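Long-range contact in xyloglucan-specific endo-beta-1,4-glucanase BoGH9A (PDB 6DHT), which cleaves the beta-1,4-linked glucan backbone of xyloglucans internally, releasing xyloglucan oligosaccharides: residues Y61-T74 with Q421-F435. Sequence-based numbering, arbitrary orientation.
Sequences YTAKSAWSDKTRTT and QTPFHAPYGNDAKDF
Thr-74 OG1 is gripped by two waters, and both carry it across to the loop 421-435: water 3, 2.6 Å from OG1, donates to Pro-423 O, while water 4 donates to OG1 and to Thr-422 O and sits in the ring plane of His-425, at the edge beside ND1. This is the seam between the N-terminal Ig-like domain, whose antiparallel strands 62-63 and 72-76 lie here, and the GH9 catalytic domain, which contributes the loop between helices 395-416 and 439-458. The direct hydrogen bond across it is Tyr-61 OH to Gln-421 O, 2.7 Å, made in the carbonyl plane on a lone pair with a C=O...donor angle of 116°.

Pro-423, second residue of the type I turn Thr-422 to His-425, wedges against the hairpin. Its CB lies 3.8 Å from Arg-72 CB, and its CG presses on the Lys-64 to Ser-65 peptide. Next along the turn, Phe-424 brings CE2 and CZ up to the guanidinium: CE2 stands over the centre of one face, 3.7 Å from Arg-72 NH1, with the two planes 68° apart, while Arg-72 CG lies over a face of the phenyl ring. Lys-70 CB and Ser-68 OG lie over the opposite face of the guanidinium, toward its rim, and a salt bridge from Arg-72 NE to Asp-36 helps fix the group's rotation.

Farther along, with CG between backbone N and carbonyl carbon (chi1 58°), the indole of Trp-67 swings its benzo end onto the backbone of 429-432. CH2 comes 3.5 Å from Asn-430 C, with Asp-431 N in the ring plane, and also touches the edge of Phe-435; NE1 hydrogen-bonds Asp-534 OD1. Asn-430 spans the seam through two waters: ND2 donates to water 1, which donates to Lys-64 O, and its backbone O accepts from water 2, which accepts from Ala-66 N, 2.9 Å away.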
ATOM      1  N   TYR A  61       1.839 -33.147   4.929  1.00 25.29           N
ATOM      2  CA  TYR A  61       2.267 -32.815   3.580  1.00 22.15           C
ATOM      3  C   TYR A  61       3.587 -32.085   3.599  1.00 24.02           C
ATOM      4  O   TYR A  61       3.828 -31.237   4.462  1.00 25.67           O
ATOM      5  CB  TYR A  61       1.216 -31.909   2.914  1.00 22.40           C
ATOM      6  CG  TYR A  61       1.601 -31.425   1.537  1.00 23.48           C
ATOM      7  CD1 TYR A  61       1.456 -32.247   0.431  1.00 29.86           C
ATOM      8  CD2 TYR A  61       2.091 -30.135   1.336  1.00 25.47           C
ATOM      9  CE1 TYR A  61       1.809 -31.820  -0.834  1.00 29.60           C
ATOM     10  CE2 TYR A  61       2.452 -29.699   0.071  1.00 22.66           C
ATOM     11  CZ  TYR A  61       2.292 -30.540  -1.015  1.00 26.40           C
ATOM     12  OH  TYR A  61       2.641 -30.127  -2.281  1.00 27.87           O
ATOM     13  N   THR A  62       4.445 -32.411   2.636  1.00 24.57           N
ATOM     14  CA  THR A  62       5.718 -31.724   2.475  1.00 23.26           C
ATOM     15  C   THR A  62       5.885 -31.326   1.022  1.00 28.19           C
ATOM     16  O   THR A  62       5.292 -31.939   0.138  1.00 30.73           O
ATOM     17  CB  THR A  62       6.925 -32.598   2.890  1.00 26.97           C
ATOM     18  OG1 THR A  62       7.005 -33.736   2.022  1.00 33.33           O
ATOM     19  CG2 THR A  62       6.778 -33.055   4.314  1.00 25.68           C
ATOM     20  N   ALA A  63       6.694 -30.299   0.785  1.00 24.19           N
ATOM     21  CA  ALA A  63       6.967 -29.824  -0.552  1.00 22.11           C
ATOM     22  C   ALA A  63       8.269 -29.060  -0.570  1.00 22.61           C
ATOM     23  O   ALA A  63       8.772 -28.644   0.473  1.00 25.18           O
ATOM     24  CB  ALA A  63       5.841 -28.917  -1.035  1.00 23.80           C
ATOM     25  N   LYS A  64       8.800 -28.877  -1.769  1.00 23.94           N
ATOM     26  CA  LYS A  64       9.980 -28.083  -1.979  1.00 26.50           C
ATOM     27  C   LYS A  64       9.705 -27.100  -3.100  1.00 24.17           C
ATOM     28  O   LYS A  64       8.904 -27.383  -3.989  1.00 25.40           O
ATOM     29  CB  LYS A  64      11.165 -28.984  -2.351  1.00 29.27           C
ATOM     30  CG  LYS A  64      11.505 -30.034  -1.308  1.00 27.77           C
ATOM     31  CD  LYS A  64      12.907 -30.610  -1.536  1.00 31.86           C
ATOM     32  CE  LYS A  64      13.231 -31.714  -0.533  1.00 39.98           C
ATOM     33  NZ  LYS A  64      14.633 -32.190  -0.691  1.00 40.81           N
ATOM     34  N   SER A  65      10.355 -25.941  -3.037  1.00 27.02           N
ATOM     35  CA  SER A  65      10.367 -24.997  -4.146  1.00 26.37           C
ATOM     36  C   SER A  65      11.419 -25.436  -5.150  1.00 26.24           C
ATOM     37  O   SER A  65      12.260 -26.282  -4.844  1.00 30.53           O
ATOM     38  CB  SER A  65      10.717 -23.589  -3.656  1.00 27.18           C
ATOM     39  OG  SER A  65      12.025 -23.569  -3.110  1.00 27.95           O
ATOM     40  N   ALA A  66      11.410 -24.823  -6.326  1.00 27.80           N
ATOM     41  CA  ALA A  66      12.328 -25.197  -7.394  1.00 29.50           C
ATOM     42  C   ALA A  66      13.779 -24.937  -7.027  1.00 38.79           C
ATOM     43  O   ALA A  66      14.675 -25.608  -7.544  1.00 36.40           O
ATOM     44  CB  ALA A  66      11.979 -24.450  -8.665  1.00 31.34           C
ATOM     45  N   TRP A  67      14.017 -23.981  -6.130  1.00 27.39           N
ATOM     46  CA  TRP A  67      15.367 -23.454  -5.902  1.00 29.64           C
ATOM     47  C   TRP A  67      16.004 -23.817  -4.560  1.00 24.89           C
ATOM     48  O   TRP A  67      17.182 -23.535  -4.339  1.00 35.03           O
ATOM     49  CB  TRP A  67      15.343 -21.930  -6.027  1.00 26.36           C
ATOM     50  CG  TRP A  67      14.391 -21.270  -5.065  1.00 25.57           C
ATOM     51  CD1 TRP A  67      14.621 -20.981  -3.747  1.00 26.45           C
ATOM     52  CD2 TRP A  67      13.066 -20.811  -5.353  1.00 23.97           C
ATOM     53  NE1 TRP A  67      13.519 -20.361  -3.201  1.00 24.11           N
ATOM     54  CE2 TRP A  67      12.549 -20.257  -4.164  1.00 24.50           C
ATOM     55  CE3 TRP A  67      12.267 -20.821  -6.498  1.00 26.55           C
ATOM     56  CZ2 TRP A  67      11.268 -19.703  -4.096  1.00 24.13           C
ATOM     57  CZ3 TRP A  67      10.999 -20.282  -6.427  1.00 26.56           C
ATOM     58  CH2 TRP A  67      10.509 -19.737  -5.232  1.00 24.54           C
ATOM     59  N   SER A  68      15.237 -24.422  -3.665  1.00 29.23           N
ATOM     60  CA  SER A  68      15.737 -24.735  -2.336  1.00 28.84           C
ATOM     61  C   SER A  68      15.536 -26.207  -2.050  1.00 30.15           C
ATOM     62  O   SER A  68      14.469 -26.756  -2.317  1.00 30.01           O
ATOM     63  CB  SER A  68      15.023 -23.910  -1.261  1.00 31.96           C
ATOM     64  OG  SER A  68      15.390 -24.363   0.039  1.00 28.42           O
ATOM     65  N   ASP A  69      16.567 -26.843  -1.500  1.00 31.62           N
ATOM     66  CA  ASP A  69      16.477 -28.251  -1.171  1.00 28.73           C
ATOM     67  C   ASP A  69      15.826 -28.483   0.188  1.00 34.99           C
ATOM     68  O   ASP A  69      15.677 -29.631   0.619  1.00 32.94           O
ATOM     69  CB  ASP A  69      17.860 -28.897  -1.207  1.00 40.40           C
ATOM     70  CG  ASP A  69      17.788 -30.408  -1.362  1.00 54.61           C
ATOM     71  OD1 ASP A  69      17.044 -30.876  -2.258  1.00 51.43           O
ATOM     72  OD2 ASP A  69      18.450 -31.119  -0.571  1.00 49.12           O
ATOM     73  N   LYS A  70      15.417 -27.406   0.861  1.00 25.72           N
ATOM     74  CA  LYS A  70      14.770 -27.545   2.162  1.00 30.66           C
ATOM     75  C   LYS A  70      13.431 -28.248   1.998  1.00 26.57           C
ATOM     76  O   LYS A  70      12.692 -27.976   1.046  1.00 27.74           O
ATOM     77  CB  LYS A  70      14.517 -26.176   2.811  1.00 23.25           C
ATOM     78  CG  LYS A  70      15.721 -25.422   3.336  1.00 23.17           C
ATOM     79  CD  LYS A  70      15.311 -23.976   3.610  1.00 25.87           C
ATOM     80  CE  LYS A  70      16.356 -23.194   4.354  1.00 26.39           C
ATOM     81  NZ  LYS A  70      15.890 -21.797   4.622  1.00 28.05           N
ATOM     82  N   THR A  71      13.107 -29.125   2.945  1.00 23.79           N
ATOM     83  CA  THR A  71      11.807 -29.762   3.013  1.00 25.90           C
ATOM     84  C   THR A  71      10.911 -28.893   3.884  1.00 25.66           C
ATOM     85  O   THR A  71      11.189 -28.692   5.067  1.00 25.47           O
ATOM     86  CB  THR A  71      11.864 -31.171   3.648  1.00 32.13           C
ATOM     87  OG1 THR A  71      12.615 -32.052   2.800  1.00 34.51           O
ATOM     88  CG2 THR A  71      10.476 -31.757   3.836  1.00 27.70           C
ATOM     89  N   ARG A  72       9.831 -28.379   3.302  1.00 21.24           N
ATOM     90  CA  ARG A  72       8.877 -27.575   4.048  1.00 20.30           C
ATOM     91  C   ARG A  72       7.671 -28.432   4.415  1.00 18.15           C
ATOM     92  O   ARG A  72       7.039 -29.012   3.537  1.00 22.50           O
ATOM     93  CB  ARG A  72       8.460 -26.384   3.188  1.00 21.77           C
ATOM     94  CG  ARG A  72       9.369 -25.191   3.297  1.00 18.40           C
ATOM     95  CD  ARG A  72      10.808 -25.401   2.805  1.00 20.61           C
ATOM     96  NE  ARG A  72      11.547 -24.150   2.960  1.00 22.76           N
ATOM     97  CZ  ARG A  72      11.871 -23.317   1.973  1.00 18.36           C
ATOM     98  NH1 ARG A  72      12.466 -22.168   2.245  1.00 21.38           N
ATOM     99  NH2 ARG A  72      11.617 -23.614   0.703  1.00 22.36           N
ATOM    100  N   THR A  73       7.325 -28.500   5.700  1.00 18.41           N
ATOM    101  CA  THR A  73       6.245 -29.359   6.169  1.00 20.63           C
ATOM    102  C   THR A  73       5.064 -28.514   6.641  1.00 19.25           C
ATOM    103  O   THR A  73       5.213 -27.644   7.490  1.00 19.89           O
ATOM    104  CB  THR A  73       6.722 -30.272   7.328  1.00 22.79           C
ATOM    105  OG1 THR A  73       7.905 -30.963   6.916  1.00 27.26           O
ATOM    106  CG2 THR A  73       5.647 -31.272   7.735  1.00 23.53           C
ATOM    107  N   THR A  74       3.888 -28.813   6.104  1.00 21.23           N
ATOM    108  CA  THR A  74       2.676 -28.087   6.447  1.00 21.36           C
ATOM    109  C   THR A  74       1.999 -28.679   7.669  1.00 24.30           C
ATOM    110  O   THR A  74       1.774 -29.896   7.752  1.00 22.55           O
ATOM    111  CB  THR A  74       1.748 -28.096   5.240  1.00 18.84           C
ATOM    112  OG1 THR A  74       2.365 -27.342   4.192  1.00 21.62           O
ATOM    113  CG2 THR A  74       0.367 -27.511   5.576  1.00 23.41           C
ATOM    114  N   GLN A 421      -0.722 -26.667  -2.593  1.00 23.48           N
ATOM    115  CA  GLN A 421       0.415 -27.580  -2.688  1.00 25.41           C
ATOM    116  C   GLN A 421       1.753 -26.858  -2.571  1.00 27.76           C
ATOM    117  O   GLN A 421       2.821 -27.492  -2.591  1.00 24.89           O
ATOM    118  CB  GLN A 421       0.382 -28.351  -4.010  1.00 27.17           C
ATOM    119  CG  GLN A 421      -0.611 -29.488  -4.054  1.00 33.36           C
ATOM    120  CD  GLN A 421      -2.026 -29.015  -4.115  1.00 33.80           C
ATOM    121  OE1 GLN A 421      -2.437 -28.383  -5.090  1.00 37.45           O
ATOM    122  NE2 GLN A 421      -2.789 -29.302  -3.069  1.00 37.57           N
ATOM    123  N   THR A 422       1.728 -25.531  -2.472  1.00 22.74           N
ATOM    124  CA  THR A 422       2.968 -24.782  -2.333  1.00 20.99           C
ATOM    125  C   THR A 422       3.643 -25.047  -0.967  1.00 15.10           C
ATOM    126  O   THR A 422       2.961 -25.335   0.018  1.00 18.60           O
ATOM    127  CB  THR A 422       2.744 -23.256  -2.526  1.00 20.36           C
ATOM    128  OG1 THR A 422       1.813 -22.770  -1.552  1.00 18.70           O
ATOM    129  CG2 THR A 422       2.235 -22.958  -3.936  1.00 24.57           C
ATOM    130  N   PRO A 423       4.969 -24.928  -0.920  1.00 19.93           N
ATOM    131  CA  PRO A 423       5.681 -25.089   0.350  1.00 19.68           C
ATOM    132  C   PRO A 423       5.167 -24.208   1.479  1.00 18.11           C
ATOM    133  O   PRO A 423       5.005 -24.690   2.600  1.00 19.47           O
ATOM    134  CB  PRO A 423       7.125 -24.741  -0.008  1.00 21.22           C
ATOM    135  CG  PRO A 423       7.251 -25.114  -1.431  1.00 23.39           C
ATOM    136  CD  PRO A 423       5.899 -24.784  -2.047  1.00 21.41           C
ATOM    137  N   PHE A 424       4.822 -22.952   1.173  1.00 19.01           N
ATOM    138  CA  PHE A 424       4.364 -22.043   2.226  1.00 18.11           C
ATOM    139  C   PHE A 424       2.853 -21.825   2.213  1.00 17.29           C
ATOM    140  O   PHE A 424       2.345 -20.976   2.937  1.00 20.43           O
ATOM    141  CB  PHE A 424       5.156 -20.738   2.181  1.00 17.29           C
ATOM    142  CG  PHE A 424       6.560 -20.889   2.693  1.00 17.01           C
ATOM    143  CD1 PHE A 424       6.789 -21.053   4.040  1.00 16.02           C
ATOM    144  CD2 PHE A 424       7.631 -20.849   1.834  1.00 18.07           C
ATOM    145  CE1 PHE A 424       8.066 -21.237   4.526  1.00 18.22           C
ATOM    146  CE2 PHE A 424       8.921 -21.023   2.323  1.00 20.32           C
ATOM    147  CZ  PHE A 424       9.116 -21.198   3.670  1.00 16.83           C
ATOM    148  N   HIS A 425       2.149 -22.646   1.437  1.00 18.65           N
ATOM    149  CA  HIS A 425       0.693 -22.697   1.439  1.00 17.36           C
ATOM    150  C   HIS A 425       0.055 -21.321   1.118  1.00 15.35           C
ATOM    151  O   HIS A 425      -0.817 -20.851   1.842  1.00 17.84           O
ATOM    152  CB  HIS A 425       0.159 -23.246   2.768  1.00 18.09           C
ATOM    153  CG  HIS A 425      -1.133 -23.987   2.638  1.00 21.54           C
ATOM    154  ND1 HIS A 425      -1.204 -25.275   2.148  1.00 23.95           N
ATOM    155  CD2 HIS A 425      -2.408 -23.622   2.915  1.00 23.37           C
ATOM    156  CE1 HIS A 425      -2.464 -25.672   2.133  1.00 27.59           C
ATOM    157  NE2 HIS A 425      -3.216 -24.690   2.598  1.00 27.07           N
ATOM    158  N   ALA A 426       0.530 -20.682   0.064  1.00 15.85           N
ATOM    159  CA  ALA A 426      -0.024 -19.382  -0.372  1.00 15.69           C
ATOM    160  C   ALA A 426       0.169 -19.204  -1.854  1.00 17.76           C
ATOM    161  O   ALA A 426       1.093 -19.730  -2.439  1.00 18.22           O
ATOM    162  CB  ALA A 426       0.631 -18.204   0.358  1.00 16.51           C
ATOM    163  N   PRO A 427      -0.701 -18.394  -2.487  1.00 15.32           N
ATOM    164  CA  PRO A 427      -0.480 -18.152  -3.910  1.00 17.68           C
ATOM    165  C   PRO A 427       0.848 -17.473  -4.209  1.00 19.53           C
ATOM    166  O   PRO A 427       1.483 -17.737  -5.230  1.00 21.54           O
ATOM    167  CB  PRO A 427      -1.638 -17.226  -4.293  1.00 18.44           C
ATOM    168  CG  PRO A 427      -2.633 -17.342  -3.256  1.00 21.96           C
ATOM    169  CD  PRO A 427      -1.992 -17.866  -2.012  1.00 16.61           C
ATOM    170  N   TYR A 428       1.251 -16.575  -3.318  1.00 14.97           N
ATOM    171  CA  TYR A 428       2.500 -15.851  -3.453  1.00 16.73           C
ATOM    172  C   TYR A 428       3.670 -16.614  -2.818  1.00 15.86           C
ATOM    173  O   TYR A 428       3.544 -17.145  -1.722  1.00 16.42           O
ATOM    174  CB  TYR A 428       2.372 -14.478  -2.777  1.00 16.05           C
ATOM    175  CG  TYR A 428       3.686 -13.731  -2.792  1.00 15.71           C
ATOM    176  CD1 TYR A 428       4.086 -12.991  -3.899  1.00 16.08           C
ATOM    177  CD2 TYR A 428       4.578 -13.808  -1.730  1.00 14.04           C
ATOM    178  CE1 TYR A 428       5.292 -12.329  -3.933  1.00 17.30           C
ATOM    179  CE2 TYR A 428       5.789 -13.150  -1.760  1.00 15.56           C
ATOM    180  CZ  TYR A 428       6.158 -12.426  -2.869  1.00 16.45           C
ATOM    181  OH  TYR A 428       7.365 -11.749  -2.914  1.00 16.43           O
ATOM    182  N   GLY A 429       4.798 -16.658  -3.523  1.00 17.46           N
ATOM    183  CA  GLY A 429       6.069 -17.022  -2.914  1.00 17.63           C
ATOM    184  C   GLY A 429       6.715 -18.282  -3.431  1.00 21.78           C
ATOM    185  O   GLY A 429       7.712 -18.693  -2.866  1.00 19.09           O
ATOM    186  N   ASN A 430       6.168 -18.880  -4.486  1.00 18.52           N
ATOM    187  CA  ASN A 430       6.731 -20.123  -5.021  1.00 20.90           C
ATOM    188  C   ASN A 430       7.210 -20.023  -6.465  1.00 22.78           C
ATOM    189  O   ASN A 430       7.443 -21.048  -7.125  1.00 28.05           O
ATOM    190  CB  ASN A 430       5.747 -21.275  -4.885  1.00 20.36           C
ATOM    191  CG  ASN A 430       6.443 -22.630  -4.819  1.00 21.91           C
ATOM    192  OD1 ASN A 430       7.509 -22.772  -4.216  1.00 22.19           O
ATOM    193  ND2 ASN A 430       5.846 -23.618  -5.453  1.00 25.81           N
ATOM    194  N   ASP A 431       7.382 -18.795  -6.939  1.00 23.23           N
ATOM    195  CA  ASP A 431       7.969 -18.534  -8.247  1.00 22.90           C
ATOM    196  C   ASP A 431       9.102 -17.542  -8.045  1.00 24.34           C
ATOM    197  O   ASP A 431       8.930 -16.544  -7.350  1.00 23.75           O
ATOM    198  CB  ASP A 431       6.911 -17.944  -9.183  1.00 25.74           C
ATOM    199  CG  ASP A 431       7.379 -17.853 -10.634  1.00 31.87           C
ATOM    200  OD1 ASP A 431       8.448 -17.278 -10.912  1.00 30.14           O
ATOM    201  OD2 ASP A 431       6.656 -18.369 -11.510  1.00 42.68           O
ATOM    202  N   ALA A 432      10.255 -17.802  -8.649  1.00 25.68           N
ATOM    203  CA  ALA A 432      11.417 -16.926  -8.486  1.00 24.45           C
ATOM    204  C   ALA A 432      11.117 -15.495  -8.914  1.00 22.56           C
ATOM    205  O   ALA A 432      11.712 -14.552  -8.410  1.00 26.07           O
ATOM    206  CB  ALA A 432      12.602 -17.466  -9.277  1.00 26.22           C
ATOM    207  N   LYS A 433      10.185 -15.335  -9.840  1.00 25.90           N
ATOM    208  CA  LYS A 433       9.857 -14.015 -10.345  1.00 27.47           C
ATOM    209  C   LYS A 433       8.996 -13.232  -9.361  1.00 25.68           C
ATOM    210  O   LYS A 433       8.672 -12.071  -9.609  1.00 26.28           O
ATOM    211  CB  LYS A 433       9.133 -14.133 -11.686  1.00 33.87           C
ATOM    212  CG  LYS A 433      10.039 -14.660 -12.783  1.00 36.69           C
ATOM    213  CD  LYS A 433       9.328 -14.746 -14.114  1.00 40.84           C
ATOM    214  CE  LYS A 433      10.341 -14.939 -15.232  1.00 48.93           C
ATOM    215  NZ  LYS A 433       9.709 -14.938 -16.575  1.00 58.50           N
ATOM    216  N   ASP A 434       8.616 -13.876  -8.263  1.00 22.97           N
ATOM    217  CA  ASP A 434       7.824 -13.228  -7.214  1.00 20.46           C
ATOM    218  C   ASP A 434       8.661 -12.255  -6.390  1.00 21.70           C
ATOM    219  O   ASP A 434       8.116 -11.536  -5.543  1.00 18.69           O
ATOM    220  CB  ASP A 434       7.269 -14.257  -6.233  1.00 17.92           C
ATOM    221  CG  ASP A 434       6.202 -15.137  -6.824  1.00 22.60           C
ATOM    222  OD1 ASP A 434       5.686 -14.799  -7.911  1.00 25.79           O
ATOM    223  OD2 ASP A 434       5.837 -16.147  -6.170  1.00 23.42           O
ATOM    224  N   PHE A 435       9.976 -12.269  -6.593  1.00 21.57           N
ATOM    225  CA  PHE A 435      10.904 -11.511  -5.744  1.00 18.09           C
ATOM    226  C   PHE A 435      11.664 -10.445  -6.500  1.00 20.78           C
ATOM    227  O   PHE A 435      12.347 -10.721  -7.479  1.00 24.36           O
ATOM    228  CB  PHE A 435      11.830 -12.494  -5.038  1.00 20.06           C
ATOM    229  CG  PHE A 435      11.073 -13.587  -4.366  1.00 22.98           C
ATOM    230  CD1 PHE A 435      10.384 -13.336  -3.196  1.00 16.97           C
ATOM    231  CD2 PHE A 435      10.982 -14.840  -4.945  1.00 23.98           C
ATOM    232  CE1 PHE A 435       9.630 -14.315  -2.590  1.00 21.16           C
ATOM    233  CE2 PHE A 435      10.233 -15.830  -4.344  1.00 22.43           C
ATOM    234  CZ  PHE A 435       9.537 -15.563  -3.175  1.00 21.85           C
TER
HETATM  235  O   HOH W   1       6.734 -26.555  -5.297  1.00 28.52           O
HETATM  236  O   HOH W   2       9.024 -23.374  -7.066  1.00 28.29           O
HETATM  237  O   HOH W   3       4.662 -27.467   2.913  1.00 24.17           O
HETATM  238  O   HOH W   4       1.242 -26.578   1.869  1.00 22.61           O